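Local coordinates for protein alpha-1,3-glucanase (PDB 6K0P) that hydrolyses alpha-1,3-glucan as a glycoside hydrolase of family 87, here as a catalytic domain with bound nigerose and a calcium ion, at residues A[20-25]-A[168-173]; A[27-32]-A[64-69]; A[77-82]-A[137-142]; A[50-55]-A[404-409]. The protein carries 1 engineered substitution. One frame throughout, in Å; residues are numbered along the deposited sequence. Where two conformers were deposited one is given.

Contacts 1, 2 and 3 all lie in the N-terminal D1 part of the chain, a domain of antiparallel sheets; contact 4 ties that part to the D2 part, a right-handed parallel beta-helix as expected for its pectate-lyase-like clan. Contacts 1 and 3 share a sheet, in which strands 165-173 and 72-80 are neighbours, and their centres are 11 Å apart. Contacts 2 and 3 follow one another along the chain, both nested inside the loop closed by contact 1, whereas contacts 1 and 4 interleave. Their centres lie 13 Å apart, and both supply oxygens to one calcium ion, so a single metal site gathers three pieces of D1 close to the joint with D2.

Contact 1. Residues A[20-25]-A[168-173]; sequences TIMEAE and DLLETE. With CA (calcium ion), chain J.
Glu23, Glu25 and Asp168 close on a single calcium ion at one end of an antiparallel ladder between strand 20-23 and residues 168-173 of strand 165-173. Glu23 offers one oxygen, OE1, 2.3 Å from the calcium, while Glu25 grips it with both OE1 and OE2, each at 2.5 Å. Asp168 binds twice: OD1 sits 2.3 Å from the ion and its backbone O 2.6 Å away. Ser50 O and Ser53 O bring the count to seven coordinating oxygens. The ion holds together oxygens that would probably repel one another without it, Glu23 OE1 and Asp168 O being 3.2 Å apart.

The backbone bonds carry the rest of the register. Thr20 pairs with Thr172, and Met22 with Leu170, each through two reciprocal N-H to O bonds. Beyond them Ala24 N reaches Asp168 O at 3.0 Å, nearly straight at the hydrogen (171°) but 42° above the carbonyl plane; the same oxygen also binds the calcium.

Apolar contact is lighter. Met22 is bent at its last torsion (chi3 -64°), which places CE 3.8 Å from Thr172 CG2, the two side chains crossing at about a right angle.

On its other edge strand 165-173 pairs with strand 72-80, where two residues, Asp168 and Leu169, stand opposite the single Arg78, a classic beta bulge, and Asp168 OD2 forms a salt bridge with Arg78. Phe66 of strand 63-67 packs on Met22, Ala24 and Leu170, while Glu171, on the opposite face, meets Lys326 and Arg350 of the beta-helix.

Contact 2. Residues A[27-32]-A[64-69]; sequences TSNATN and VEFTLT
Asn29 lays its side chain against the backbone and ring of strand 63-67, and it has more surface buried here than any other residue. Its CB comes within 3.1 Å of Glu65 O. Farther out, ND2 approaches the Phe66 ring obliquely, 3.6 Å from CD2, with the amide and ring planes 61° apart. The same ND2 donates to Ala24 O, and OD1 accepts from a water that also accepts a hydrogen bond from Thr67 N; the amide is therefore held at both ends. An alanine in place of Asn29 would probably leave Ala24 O and that water each short of a partner and open a gap beside Phe66.

Glu65, second in the surface this contact hides, joins by its backbone: its N donates to Ala30 O at 2.9 Å, almost in line with the carbonyl. Its side chain runs out extended, CG anti to the backbone N (chi1 -177°), and a water links OE1, at 2.7 Å from its oxygen, to Ala30 N.

Thr31 and Val64 add a single backbone bridge. The 27-32 loop thus docks on strand 63-67, an outermost strand of a four-stranded antiparallel sheet, an arrangement consistent with the beta-sandwich of galactose-binding-like domains.

Contact 3. Residues A[77-82]-A[137-142]; sequences LRNAVA and EDAQLM. With GLC (alpha-D-glucopyranose), chain D.
Leu77, Arg78 and Asn79 pair with Ala139, Asp138 and Glu137 in an antiparallel ladder of the D1 domain, whose clan is that of galactose-binding-like beta-sandwiches. The tight part is the backbone. Leu77 N donates to Ala139 O, and Asn79 N to Glu137 O, both at 2.8 Å, each bond answered by one running back. Leu77 O carries a double load: Ala139 N and Asn79 ND2 reach it from opposite faces of its plane, the latter at 3.1 Å. Asn79 CG lies between the backbone N and the carbonyl carbon (chi1 70°), and ND2 turns back from there.

On the face of Arg78 and Asp138 the side chains meet more loosely. Asp138 OD1 rests 3.3 Å from Arg78 CG, but the charged atoms stay short of a salt bridge, NE to OD1 being 4.2 Å, and the flat groups are turned 72° apart. A water bridges the two, accepting from Arg78 NE and donating to Asp138 OD1. Each has its salt bridge outside this pair: Asp168 for the arginine, Arg350 of the beta-helix for the aspartate. Past Ala139 the strand reaches a glycan pocket, where glucose, also bonded to Glu218, donates from O6 to Gln140 O at 2.8 Å.

Contact 4. Residues A[50-55]-A[404-409]; sequences SGRSSV and GADTLT. With CA (calcium ion), chain J.
Arg52 and Asp406 lie side by side, running opposite ways, and meet in a salt bridge, NE to OD1 at 2.9 Å. The guanidinium and carboxylate planes stand 80° apart, and the bridge rests on one N-H to O bond, not a coplanar pair; NE meets OD1 on its anti side, tilted out of the carboxylate plane. Gly51 N takes the other carboxylate oxygen, OD2, at 2.8 Å, approaching from above the carboxylate plane. Arg52 NH2 in turn donates to Thr407 O at 2.9 Å. The bend at chi2 (-65°) sets CD close to the carboxylate, 3.5 Å from Asp406 OD1.

Two waters make up the next layer. One donates to both Ser50 OG and Asp406 OD2; the other accepts from Arg52 NH1, near the guanidinium plane, and donates to Leu408 O. Around these, Arg441 NE forms a second salt bridge with Asp406 OD1, and Gly47 O and Arg441 O receive NH1 and NH2 of Arg52. An alanine in place of Arg52 would probably leave Thr407 O without its side-chain donor and Asp406 with one positive charge fewer to balance it.

The loop itself is pinned by the calcium ion, with Ser50 O and Ser53 O each 2.4 Å from the metal. A calcium-bound loop of D1 thus locks onto strand 397-407 of D2, an interdomain joint at the side of a parallel beta-helix.

Contact 1. Residues A[20-25]-A[168-173]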
loop_
_atom_site.group_PDB
_atom_site.type_symbol
_atom_site.label_atom_id
_atom_site.label_comp_id
_atom_site.label_asym_id
_atom_site.label_seq_id
_atom_site.Cartn_x
_atom_site.Cartn_y
_atom_site.Cartn_z
ATOM N N THR A 20 -7.068 11.381 10.204
ATOM C CA THR A 20 -6.484 12.456 9.414
ATOM C C THR A 20 -4.973 12.273 9.425
ATOM O O THR A 20 -4.389 11.959 10.467
ATOM C CB THR A 20 -6.829 13.802 10.056
ATOM O OG1 THR A 20 -8.253 13.962 10.069
ATOM C CG2 THR A 20 -6.202 14.967 9.286
ATOM N N ILE A 21 -4.343 12.449 8.267
ATOM C CA ILE A 21 -2.893 12.349 8.138
ATOM C C ILE A 21 -2.308 13.749 8.062
ATOM O O ILE A 21 -2.714 14.560 7.218
ATOM C CB ILE A 21 -2.503 11.533 6.899
ATOM C CG1 ILE A 21 -2.993 10.095 7.048
ATOM C CG2 ILE A 21 -0.990 11.605 6.676
ATOM C CD1 ILE A 21 -2.906 9.310 5.787
ATOM N N MET A 22 -1.344 14.038 8.931
ATOM C CA MET A 22 -0.699 15.346 8.941
ATOM C C MET A 22 0.808 15.180 8.845
ATOM O O MET A 22 1.409 14.454 9.644
ATOM C CB MET A 22 -1.087 16.121 10.199
ATOM C CG MET A 22 -2.603 16.302 10.291
ATOM S SD MET A 22 -3.066 17.605 11.429
ATOM C CE MET A 22 -2.466 16.914 12.944
ATOM N N GLU A 23 1.418 15.841 7.863
ATOM C CA GLU A 23 2.861 15.744 7.681
ATOM C C GLU A 23 3.577 16.604 8.711
ATOM O O GLU A 23 3.200 17.757 8.953
ATOM C CB GLU A 23 3.256 16.205 6.275
ATOM C CG GLU A 23 2.667 15.364 5.146
ATOM C CD GLU A 23 3.277 13.975 5.046
ATOM O OE1 GLU A 23 4.265 13.679 5.759
ATOM O OE2 GLU A 23 2.753 13.173 4.242
ATOM N N ALA A 24 4.632 16.044 9.312
ATOM C CA ALA A 24 5.370 16.781 10.332
ATOM C C ALA A 24 5.967 18.059 9.764
ATOM O O ALA A 24 5.968 19.105 10.433
ATOM C CB ALA A 24 6.484 15.901 10.899
ATOM N N GLU A 25 6.474 17.988 8.534
ATOM C CA GLU A 25 7.241 19.059 7.901
ATOM C C GLU A 25 6.381 20.192 7.367
ATOM O O GLU A 25 6.929 21.126 6.768
ATOM C CB GLU A 25 8.093 18.481 6.762
ATOM C CG GLU A 25 7.294 17.879 5.607
ATOM C CD GLU A 25 6.933 16.403 5.806
ATOM O OE1 GLU A 25 6.964 15.896 6.958
ATOM O OE2 GLU A 25 6.618 15.749 4.792
ATOM N N ASP A 168 7.854 11.722 10.803
ATOM C CA ASP A 168 7.424 11.805 9.410
ATOM C C ASP A 168 6.012 12.372 9.286
ATOM O O ASP A 168 5.786 13.352 8.563
ATOM C CB ASP A 168 7.524 10.408 8.779
ATOM C CG ASP A 168 7.119 10.384 7.327
ATOM O OD1 ASP A 168 6.924 11.465 6.743
ATOM O OD2 ASP A 168 7.008 9.280 6.752
ATOM N N LEU A 169 5.051 11.746 9.958
ATOM C CA LEU A 169 3.661 12.167 9.912
ATOM C C LEU A 169 2.987 11.709 11.193
ATOM O O LEU A 169 3.505 10.864 11.929
ATOM C CB LEU A 169 2.923 11.606 8.678
ATOM C CG LEU A 169 2.771 10.075 8.531
ATOM C CD1 LEU A 169 1.674 9.484 9.430
ATOM C CD2 LEU A 169 2.475 9.694 7.089
ATOM N N LEU A 170 1.800 12.257 11.426
ATOM C CA LEU A 170 0.945 11.883 12.542
ATOM C C LEU A 170 -0.443 11.581 12.000
ATOM O O LEU A 170 -1.017 12.404 11.280
ATOM C CB LEU A 170 0.870 13.051 13.532
ATOM C CG LEU A 170 0.093 12.854 14.834
ATOM C CD1 LEU A 170 0.856 11.895 15.735
ATOM C CD2 LEU A 170 -0.133 14.205 15.517
ATOM N N GLU A 171 -0.975 10.397 12.325
ATOM C CA GLU A 171 -2.399 10.123 12.156
ATOM C C GLU A 171 -3.100 10.593 13.411
ATOM O O GLU A 171 -2.601 10.376 14.520
ATOM C CB GLU A 171 -2.693 8.623 12.053
ATOM C CG GLU A 171 -2.125 7.914 10.869
ATOM C CD GLU A 171 -2.490 6.436 10.875
ATOM O OE1 GLU A 171 -3.532 6.066 11.455
ATOM O OE2 GLU A 171 -1.742 5.633 10.302
ATOM N N THR A 172 -4.258 11.225 13.247
ATOM C CA THR A 172 -5.118 11.565 14.380
ATOM C C THR A 172 -6.506 10.983 14.152
ATOM O O THR A 172 -6.991 10.949 13.021
ATOM C CB THR A 172 -5.182 13.084 14.622
ATOM O OG1 THR A 172 -6.017 13.711 13.638
ATOM C CG2 THR A 172 -3.785 13.689 14.549
ATOM N N GLU A 173 -7.132 10.489 15.221
ATOM C CA GLU A 173 -8.421 9.825 15.086
ATOM C C GLU A 173 -9.218 10.013 16.367
ATOM O O GLU A 173 -8.660 9.991 17.470
ATOM C CB GLU A 173 -8.227 8.325 14.795
ATOM C CG GLU A 173 -9.498 7.605 14.365
ATOM C CD GLU A 173 -9.255 6.166 13.938
ATOM O OE1 GLU A 173 -8.084 5.792 13.703
ATOM O OE2 GLU A 173 -10.243 5.411 13.846
HETATM CA CA CA J . 6.538 13.615 6.108
#

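Contact 2. Residues A[27-32]-A[64-69]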
loop_
_atom_site.group_PDB
_atom_site.type_symbol
_atom_site.label_atom_id
_atom_site.label_comp_id
_atom_site.label_asym_id
_atom_site.label_seq_id
_atom_site.Cartn_x
_atom_site.Cartn_y
_atom_site.Cartn_z
ATOM N N THR A 27 4.586 23.555 6.686
ATOM C CA THR A 27 4.950 24.904 7.108
ATOM C C THR A 27 4.015 25.452 8.179
ATOM O O THR A 27 4.340 26.469 8.803
ATOM C CB THR A 27 4.991 25.848 5.899
ATOM O OG1 THR A 27 3.697 25.902 5.289
ATOM C CG2 THR A 27 6.000 25.354 4.876
ATOM N N SER A 28 2.885 24.790 8.420
ATOM C CA SER A 28 1.978 25.144 9.502
ATOM C C SER A 28 2.456 24.665 10.864
ATOM O O SER A 28 1.812 24.982 11.869
ATOM C CB SER A 28 0.605 24.515 9.240
ATOM O OG SER A 28 -0.089 25.208 8.223
ATOM N N ASN A 29 3.536 23.885 10.927
ATOM C CA ASN A 29 3.958 23.227 12.159
ATOM C C ASN A 29 5.245 23.859 12.676
ATOM O O ASN A 29 6.316 23.697 12.072
ATOM C CB ASN A 29 4.187 21.740 11.918
ATOM C CG ASN A 29 2.918 21.003 11.637
ATOM O OD1 ASN A 29 1.816 21.530 11.834
ATOM N ND2 ASN A 29 3.053 19.763 11.186
ATOM N N ALA A 30 5.152 24.540 13.810
ATOM C CA ALA A 30 6.355 25.092 14.408
ATOM C C ALA A 30 7.292 23.965 14.813
ATOM O O ALA A 30 6.860 22.902 15.280
ATOM C CB ALA A 30 6.001 25.939 15.628
ATOM N N THR A 31 8.585 24.186 14.611
ATOM C CA THR A 31 9.572 23.217 15.045
ATOM C C THR A 31 10.867 23.942 15.360
ATOM O O THR A 31 11.189 24.962 14.743
ATOM C CB THR A 31 9.793 22.106 13.999
ATOM O OG1 THR A 31 10.685 21.124 14.536
ATOM C CG2 THR A 31 10.393 22.664 12.703
ATOM N N ASN A 32 11.595 23.417 16.342
ATOM C CA ASN A 32 12.989 23.778 16.555
ATOM C C ASN A 32 13.930 22.656 16.143
ATOM O O ASN A 32 15.108 22.687 16.508
ATOM C CB ASN A 32 13.241 24.219 17.999
ATOM C CG ASN A 32 12.985 23.116 19.000
ATOM O OD1 ASN A 32 12.520 22.042 18.638
ATOM N ND2 ASN A 32 13.290 23.375 20.266
ATOM N N VAL A 64 8.162 19.011 17.294
ATOM C CA VAL A 64 7.381 19.497 16.165
ATOM C C VAL A 64 5.941 19.622 16.638
ATOM O O VAL A 64 5.431 18.728 17.323
ATOM C CB VAL A 64 7.515 18.599 14.917
ATOM C CG1 VAL A 64 7.327 17.132 15.275
ATOM C CG2 VAL A 64 6.533 19.044 13.835
ATOM N N GLU A 65 5.306 20.749 16.322
ATOM C CA GLU A 65 3.985 21.078 16.854
ATOM C C GLU A 65 2.951 20.934 15.746
ATOM O O GLU A 65 2.961 21.703 14.775
ATOM C CB GLU A 65 3.995 22.506 17.390
ATOM C CG GLU A 65 2.682 22.930 18.032
ATOM C CD GLU A 65 2.749 24.342 18.569
ATOM O OE1 GLU A 65 2.814 25.288 17.753
ATOM O OE2 GLU A 65 2.758 24.502 19.802
ATOM N N PHE A 66 2.049 19.962 15.902
ATOM C CA PHE A 66 0.911 19.785 15.012
ATOM C C PHE A 66 -0.296 20.525 15.577
ATOM O O PHE A 66 -0.371 20.820 16.771
ATOM C CB PHE A 66 0.528 18.303 14.908
ATOM C CG PHE A 66 1.586 17.422 14.305
ATOM C CD1 PHE A 66 2.603 16.907 15.084
ATOM C CD2 PHE A 66 1.534 17.073 12.962
ATOM C CE1 PHE A 66 3.575 16.081 14.538
ATOM C CE2 PHE A 66 2.496 16.248 12.412
ATOM C CZ PHE A 66 3.513 15.749 13.200
ATOM N N THR A 67 -1.263 20.800 14.702
ATOM C CA THR A 67 -2.541 21.369 15.114
ATOM C C THR A 67 -3.659 20.477 14.596
ATOM O O THR A 67 -3.752 20.228 13.391
ATOM C CB THR A 67 -2.712 22.795 14.586
ATOM O OG1 THR A 67 -1.636 23.609 15.068
ATOM C CG2 THR A 67 -4.032 23.387 15.076
ATOM N N LEU A 68 -4.497 19.985 15.499
ATOM C CA LEU A 68 -5.578 19.113 15.062
ATOM C C LEU A 68 -6.542 19.863 14.150
ATOM O O LEU A 68 -6.900 21.017 14.406
ATOM C CB LEU A 68 -6.344 18.581 16.272
ATOM C CG LEU A 68 -5.606 17.641 17.223
ATOM C CD1 LEU A 68 -6.585 17.110 18.265
ATOM C CD2 LEU A 68 -4.977 16.493 16.462
ATOM N N THR A 69 -6.965 19.196 13.079
ATOM C CA THR A 69 -8.027 19.707 12.222
ATOM C C THR A 69 -9.342 18.967 12.416
ATOM O O THR A 69 -10.354 19.355 11.814
ATOM C CB THR A 69 -7.609 19.676 10.754
ATOM O OG1 THR A 69 -7.216 18.349 10.393
ATOM C CG2 THR A 69 -6.442 20.622 10.531
HETATM O O HOH W 1 0.875 23.394 14.097
HETATM O O HOH W 2 2.712 25.286 15.090
HETATM O O HOH W 3 -0.539 20.098 11.922
#

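Contact 3. Residues A[77-82]-A[137-142]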
loop_
_atom_site.group_PDB
_atom_site.type_symbol
_atom_site.label_atom_id
_atom_site.label_comp_id
_atom_site.label_asym_id
_atom_site.label_seq_id
_atom_site.Cartn_x
_atom_site.Cartn_y
_atom_site.Cartn_z
ATOM N N LEU A 77 2.167 7.687 15.113
ATOM C CA LEU A 77 3.358 8.447 14.754
ATOM C C LEU A 77 4.238 7.592 13.845
ATOM O O LEU A 77 4.803 6.587 14.290
ATOM C CB LEU A 77 4.130 8.824 16.018
ATOM C CG LEU A 77 5.281 9.798 15.799
ATOM C CD1 LEU A 77 4.728 11.214 15.586
ATOM C CD2 LEU A 77 6.210 9.735 17.001
ATOM N N ARG A 78 4.363 7.986 12.576
ATOM C CA ARG A 78 5.327 7.345 11.688
ATOM C C ARG A 78 6.669 8.026 11.894
ATOM O O ARG A 78 6.768 9.259 11.808
ATOM C CB ARG A 78 4.916 7.436 10.218
ATOM C CG ARG A 78 5.793 6.580 9.286
ATOM C CD ARG A 78 5.263 6.568 7.860
ATOM N NE ARG A 78 5.740 5.420 7.084
ATOM C CZ ARG A 78 6.673 5.479 6.129
ATOM N NH1 ARG A 78 7.279 6.630 5.833
ATOM N NH2 ARG A 78 7.005 4.378 5.470
ATOM N N ASN A 79 7.688 7.220 12.179
ATOM C CA ASN A 79 8.952 7.731 12.676
ATOM C C ASN A 79 10.071 6.778 12.293
ATOM O O ASN A 79 9.838 5.627 11.916
ATOM C CB ASN A 79 8.901 7.883 14.204
ATOM C CG ASN A 79 8.878 6.541 14.915
ATOM O OD1 ASN A 79 9.935 5.973 15.215
ATOM N ND2 ASN A 79 7.673 6.015 15.165
ATOM N N ALA A 80 11.301 7.272 12.397
ATOM C CA ALA A 80 12.475 6.418 12.260
ATOM C C ALA A 80 13.375 6.633 13.463
ATOM O O ALA A 80 13.654 7.779 13.841
ATOM C CB ALA A 80 13.246 6.706 10.962
ATOM N N VAL A 81 13.816 5.530 14.070
ATOM C CA VAL A 81 14.784 5.557 15.163
ATOM C C VAL A 81 15.960 4.674 14.774
ATOM O O VAL A 81 15.943 4.031 13.719
ATOM C CB VAL A 81 14.154 5.120 16.503
ATOM C CG1 VAL A 81 13.062 6.102 16.901
ATOM C CG2 VAL A 81 13.596 3.694 16.429
ATOM N N ALA A 82 16.987 4.649 15.622
ATOM C CA ALA A 82 18.183 3.873 15.329
ATOM C C ALA A 82 17.862 2.388 15.223
ATOM O O ALA A 82 16.938 1.879 15.857
ATOM C CB ALA A 82 19.205 4.075 16.445
ATOM N N GLU A 137 8.858 3.257 10.741
ATOM C CA GLU A 137 7.857 2.396 11.353
ATOM C C GLU A 137 6.922 3.266 12.183
ATOM O O GLU A 137 7.044 4.497 12.211
ATOM C CB GLU A 137 8.500 1.255 12.150
ATOM C CG GLU A 137 8.315 -0.124 11.509
ATOM C CD GLU A 137 6.878 -0.607 11.551
ATOM O OE1 GLU A 137 6.498 -1.445 10.710
ATOM O OE2 GLU A 137 6.130 -0.166 12.451
ATOM N N ASP A 138 5.963 2.625 12.850
ATOM C CA ASP A 138 4.848 3.348 13.443
ATOM C C ASP A 138 4.742 3.067 14.934
ATOM O O ASP A 138 5.055 1.967 15.407
ATOM C CB ASP A 138 3.511 2.932 12.817
ATOM C CG ASP A 138 3.364 3.352 11.368
ATOM O OD1 ASP A 138 4.250 4.057 10.815
ATOM O OD2 ASP A 138 2.334 2.954 10.776
ATOM N N ALA A 139 4.255 4.065 15.666
ATOM C CA ALA A 139 3.899 3.901 17.071
ATOM C C ALA A 139 2.456 4.346 17.261
ATOM O O ALA A 139 2.041 5.383 16.731
ATOM C CB ALA A 139 4.814 4.746 17.964
ATOM N N GLN A 140 1.691 3.564 18.021
ATOM C CA GLN A 140 0.264 3.797 18.226
ATOM C C GLN A 140 0.002 4.159 19.683
ATOM O O GLN A 140 0.547 3.526 20.593
ATOM C CB GLN A 140 -0.547 2.537 17.876
ATOM C CG GLN A 140 -0.369 2.023 16.443
ATOM C CD GLN A 140 0.933 1.264 16.224
ATOM O OE1 GLN A 140 1.471 0.650 17.144
ATOM N NE2 GLN A 140 1.455 1.330 15.004
ATOM N N LEU A 141 -0.857 5.157 19.909
ATOM C CA LEU A 141 -1.108 5.628 21.268
ATOM C C LEU A 141 -2.514 6.199 21.383
ATOM O O LEU A 141 -2.932 7.001 20.546
ATOM C CB LEU A 141 -0.099 6.718 21.640
ATOM C CG LEU A 141 -0.127 7.216 23.083
ATOM C CD1 LEU A 141 0.362 6.120 24.002
ATOM C CD2 LEU A 141 0.762 8.462 23.221
ATOM N N MET A 142 -3.237 5.805 22.424
ATOM C CA MET A 142 -4.533 6.392 22.732
ATOM C C MET A 142 -4.424 7.172 24.032
ATOM O O MET A 142 -3.771 6.730 24.982
ATOM C CB MET A 142 -5.624 5.323 22.847
ATOM C CG MET A 142 -7.018 5.861 23.196
ATOM S SD MET A 142 -8.345 4.701 22.785
ATOM C CE MET A 142 -7.339 3.367 22.156
HETATM C C1 GLC D . 0.516 -3.156 22.081
HETATM C C2 GLC D . 1.933 -3.373 21.592
HETATM C C3 GLC D . 2.920 -2.234 21.877
HETATM C C4 GLC D . 2.237 -0.935 21.595
HETATM C C5 GLC D . 1.022 -0.857 22.470
HETATM C C6 GLC D . 0.323 0.493 22.386
HETATM O O1 GLC D . 0.448 -3.451 23.395
HETATM O O2 GLC D . 2.392 -4.606 22.082
HETATM O O3 GLC D . 3.931 -2.267 20.907
HETATM O O4 GLC D . 3.108 0.110 21.920
HETATM O O5 GLC D . 0.138 -1.806 21.953
HETATM O O6 GLC D . -0.091 0.845 21.090
HETATM O O HOH W 4 4.037 3.457 8.138
#

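Contact 4. Residues A[50-55]-A[404-409]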
loop_
_atom_site.group_PDB
_atom_site.type_symbol
_atom_site.label_atom_id
_atom_site.label_comp_id
_atom_site.label_asym_id
_atom_site.label_seq_id
_atom_site.Cartn_x
_atom_site.Cartn_y
_atom_site.Cartn_z
ATOM N N SER A 50 7.001 9.927 4.026
ATOM C CA SER A 50 5.813 10.508 3.416
ATOM C C SER A 50 6.076 11.975 3.083
ATOM O O SER A 50 6.596 12.728 3.909
ATOM C CB SER A 50 4.653 10.391 4.404
ATOM O OG SER A 50 3.421 10.773 3.805
ATOM N N GLY A 51 5.736 12.375 1.862
ATOM C CA GLY A 51 6.068 13.716 1.423
ATOM C C GLY A 51 7.533 13.927 1.133
ATOM O O GLY A 51 7.935 15.060 0.857
ATOM N N ARG A 52 8.336 12.860 1.185
ATOM C CA ARG A 52 9.785 12.919 1.011
ATOM C C ARG A 52 10.459 13.835 2.027
ATOM O O ARG A 52 11.551 14.347 1.775
ATOM C CB ARG A 52 10.207 13.256 -0.425
ATOM C CG ARG A 52 9.472 12.420 -1.465
ATOM C CD ARG A 52 9.817 10.922 -1.371
ATOM N NE ARG A 52 9.078 10.213 -2.412
ATOM C CZ ARG A 52 9.513 9.135 -3.066
ATOM N NH1 ARG A 52 10.690 8.582 -2.781
ATOM N NH2 ARG A 52 8.752 8.604 -4.016
ATOM N N SER A 53 9.840 14.024 3.195
ATOM C CA SER A 53 10.476 14.817 4.236
ATOM C C SER A 53 9.971 14.398 5.612
ATOM O O SER A 53 8.873 13.861 5.767
ATOM C CB SER A 53 10.242 16.315 4.006
ATOM O OG SER A 53 10.846 17.102 5.026
ATOM N N SER A 54 10.803 14.666 6.612
ATOM C CA SER A 54 10.476 14.466 8.015
ATOM C C SER A 54 11.126 15.588 8.803
ATOM O O SER A 54 11.921 16.366 8.265
ATOM C CB SER A 54 11.023 13.135 8.539
ATOM O OG SER A 54 10.344 12.054 7.957
ATOM N N VAL A 55 10.798 15.667 10.089
ATOM C CA VAL A 55 11.479 16.586 10.998
ATOM C C VAL A 55 12.299 15.754 11.965
ATOM O O VAL A 55 11.754 14.923 12.702
ATOM C CB VAL A 55 10.511 17.514 11.741
ATOM C CG1 VAL A 55 11.302 18.435 12.671
ATOM C CG2 VAL A 55 9.694 18.334 10.747
ATOM N N GLY A 404 -2.447 7.500 -4.799
ATOM C CA GLY A 404 -1.174 6.820 -4.601
ATOM C C GLY A 404 -0.055 7.823 -4.434
ATOM O O GLY A 404 -0.052 8.869 -5.076
ATOM N N ALA A 405 0.904 7.492 -3.566
ATOM C CA ALA A 405 1.974 8.455 -3.314
ATOM C C ALA A 405 3.215 7.772 -2.764
ATOM O O ALA A 405 3.136 6.765 -2.050
ATOM C CB ALA A 405 1.536 9.579 -2.363
ATOM N N ASP A 406 4.370 8.354 -3.102
ATOM C CA ASP A 406 5.643 8.046 -2.448
ATOM C C ASP A 406 6.028 6.571 -2.599
ATOM O O ASP A 406 6.178 5.833 -1.625
ATOM C CB ASP A 406 5.643 8.531 -0.992
ATOM C CG ASP A 406 5.595 10.036 -0.900
ATOM O OD1 ASP A 406 6.350 10.682 -1.657
ATOM O OD2 ASP A 406 4.795 10.567 -0.096
ATOM N N THR A 407 6.191 6.161 -3.855
ATOM C CA THR A 407 6.720 4.844 -4.178
ATOM C C THR A 407 8.244 4.871 -4.144
ATOM O O THR A 407 8.875 5.797 -4.666
ATOM C CB THR A 407 6.287 4.477 -5.593
ATOM O OG1 THR A 407 6.571 5.584 -6.448
ATOM C CG2 THR A 407 4.783 4.212 -5.627
ATOM N N LEU A 408 8.844 3.831 -3.555
ATOM C CA LEU A 408 10.303 3.794 -3.499
ATOM C C LEU A 408 10.951 3.374 -4.815
ATOM O O LEU A 408 12.036 3.870 -5.134
ATOM C CB LEU A 408 10.787 2.899 -2.363
ATOM C CG LEU A 408 10.494 3.433 -0.963
ATOM C CD1 LEU A 408 11.246 2.598 0.067
ATOM C CD2 LEU A 408 10.858 4.918 -0.826
ATOM N N THR A 409 10.345 2.444 -5.579
ATOM C CA THR A 409 11.050 1.824 -6.705
ATOM C C THR A 409 10.268 1.696 -8.010
ATOM O O THR A 409 10.832 1.173 -8.976
ATOM C CB THR A 409 11.543 0.408 -6.350
ATOM O OG1 THR A 409 10.406 -0.446 -6.158
ATOM C CG2 THR A 409 12.409 0.403 -5.103
HETATM CA CA CA J . 6.538 13.615 6.108
HETATM O O HOH W 5 2.431 9.698 0.963
HETATM O O HOH W 6 12.294 6.408 -3.881
#